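PDB 3CEU: thiamine phosphate pyrophosphorylase from Bacteroides thetaiotaomicron VPI-5482, which probably makes thiamine phosphate by joining the pyrimidine and thiazole halves of the vitamin, with release of diphosphate. Local coordinates for residues S94-S97 and V98-K102. Sequence-based numbering, arbitrary orientation.
Sequences SCHS and VEEVK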
loop_
_atom_site.group_PDB
_atom_site.type_symbol
_atom_site.label_atom_id
_atom_site.label_comp_id
_atom_site.label_asym_id
_atom_site.label_seq_id
_atom_site.Cartn_x
_atom_site.Cartn_y
_atom_site.Cartn_z
ATOM N N SER A 94 -3.055 9.916 -3.044
ATOM C CA SER A 94 -2.913 9.371 -4.382
ATOM C C SER A 94 -2.912 10.452 -5.456
ATOM O O SER A 94 -3.611 11.467 -5.348
ATOM C CB SER A 94 -4.049 8.385 -4.670
ATOM O OG SER A 94 -4.019 7.288 -3.781
ATOM N N CYS A 95 -2.117 10.233 -6.494
ATOM C CA CYS A 95 -2.063 11.172 -7.603
ATOM C C CYS A 95 -2.347 10.337 -8.850
ATOM O O CYS A 95 -2.094 9.131 -8.857
ATOM C CB CYS A 95 -0.689 11.842 -7.676
ATOM S SG CYS A 95 -0.255 12.853 -6.214
ATOM N N HIS A 96 -2.881 10.974 -9.891
ATOM C CA HIS A 96 -3.232 10.266 -11.118
ATOM C C HIS A 96 -2.719 10.899 -12.405
ATOM O O HIS A 96 -3.388 10.851 -13.431
ATOM C CB HIS A 96 -4.752 10.108 -11.212
ATOM C CG HIS A 96 -5.401 9.767 -9.909
ATOM N ND1 HIS A 96 -5.829 10.729 -9.020
ATOM C CD2 HIS A 96 -5.650 8.573 -9.321
ATOM C CE1 HIS A 96 -6.313 10.145 -7.941
ATOM N NE2 HIS A 96 -6.216 8.835 -8.095
ATOM N N SER A 97 -1.533 11.488 -12.349
ATOM C CA SER A 97 -0.927 12.100 -13.523
ATOM C C SER A 97 0.476 12.488 -13.122
ATOM O O SER A 97 0.759 12.682 -11.938
ATOM C CB SER A 97 -1.702 13.351 -13.972
ATOM O OG SER A 97 -1.508 14.435 -13.077
ATOM N N VAL A 98 1.360 12.592 -14.103
ATOM C CA VAL A 98 2.737 12.966 -13.829
ATOM C C VAL A 98 2.777 14.365 -13.231
ATOM O O VAL A 98 3.588 14.651 -12.348
ATOM C CB VAL A 98 3.581 12.910 -15.116
ATOM C CG1 VAL A 98 4.990 13.401 -14.848
ATOM C CG2 VAL A 98 3.612 11.474 -15.637
ATOM N N GLU A 99 1.884 15.230 -13.702
ATOM C CA GLU A 99 1.823 16.594 -13.195
ATOM C C GLU A 99 1.400 16.606 -11.718
ATOM O O GLU A 99 2.002 17.308 -10.908
ATOM C CB GLU A 99 0.842 17.432 -14.031
ATOM C CG GLU A 99 0.932 18.939 -13.778
ATOM C CD GLU A 99 -0.180 19.727 -14.457
ATOM O OE1 GLU A 99 -0.138 20.976 -14.404
ATOM O OE2 GLU A 99 -1.101 19.105 -15.039
ATOM N N GLU A 100 0.375 15.830 -11.370
ATOM C CA GLU A 100 -0.089 15.785 -9.985
ATOM C C GLU A 100 1.039 15.436 -9.023
ATOM O O GLU A 100 1.283 16.151 -8.043
ATOM C CB GLU A 100 -1.242 14.787 -9.815
ATOM C CG GLU A 100 -2.613 15.454 -9.847
ATOM C CD GLU A 100 -3.759 14.517 -9.480
ATOM O OE1 GLU A 100 -3.637 13.751 -8.495
ATOM O OE2 GLU A 100 -4.806 14.570 -10.163
ATOM N N VAL A 101 1.727 14.335 -9.311
ATOM C CA VAL A 101 2.838 13.879 -8.486
ATOM C C VAL A 101 3.855 14.987 -8.391
ATOM O O VAL A 101 4.435 15.224 -7.331
ATOM C CB VAL A 101 3.560 12.675 -9.110
ATOM C CG1 VAL A 101 4.700 12.250 -8.213
ATOM C CG2 VAL A 101 2.587 11.527 -9.343
ATOM N N LYS A 102 4.079 15.653 -9.523
ATOM C CA LYS A 102 5.044 16.737 -9.601
ATOM C C LYS A 102 4.709 17.869 -8.646
ATOM O O LYS A 102 5.552 18.296 -7.865
ATOM C CB LYS A 102 5.113 17.273 -11.032
ATOM C CG LYS A 102 6.069 18.447 -11.230
ATOM C CD LYS A 102 6.084 18.889 -12.696
ATOM C CE LYS A 102 6.917 20.157 -12.916
ATOM N NZ LYS A 102 6.887 20.626 -14.343
#
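S97 caps the start of helix 98-102. Its OG accepts a hydrogen bond from the backbone N of E100 at 2.9 Å, fairly straight (160°). With OG held between the backbone N and the carbonyl carbon (chi1 72°), S97 points it forward onto the first turn, and OG lies 3.3 Å from CB of E100. The carbonyl O of S97 accepts a hydrogen bond from N of V101 at 3.3 Å, almost linearly, and opens the helical bonding. E100 reaches the other way, back to the end of the strand. Its OE1 receives a weak bond from the backbone N of H96, 3.2 Å long, and lies beside CA of C95. The same OE1 forms a salt bridge with R104, beyond the helix. Through its bond to H96 N, just past the strand, the carboxylate also links that loop to the helix. Were E100 replaced by an alanine, H96 N would probably lose this weak acceptor and R104 this carboxylate partner.

The tight side lies between the helix and the strands, where C95 and V101 are buried. There CB of C95 packs against CG2 of V101 at 3.7 Å, and both side chains rest on V111 of the next strand. The outer side is looser. The exposed H96 ring stands nearly perpendicular to the E100 carboxylate (86°), and the end of the exposed E99 leads away. The whole is an N-capped strand-to-helix turn within the beta-alpha-beta unit 90-113 of a TIM barrel.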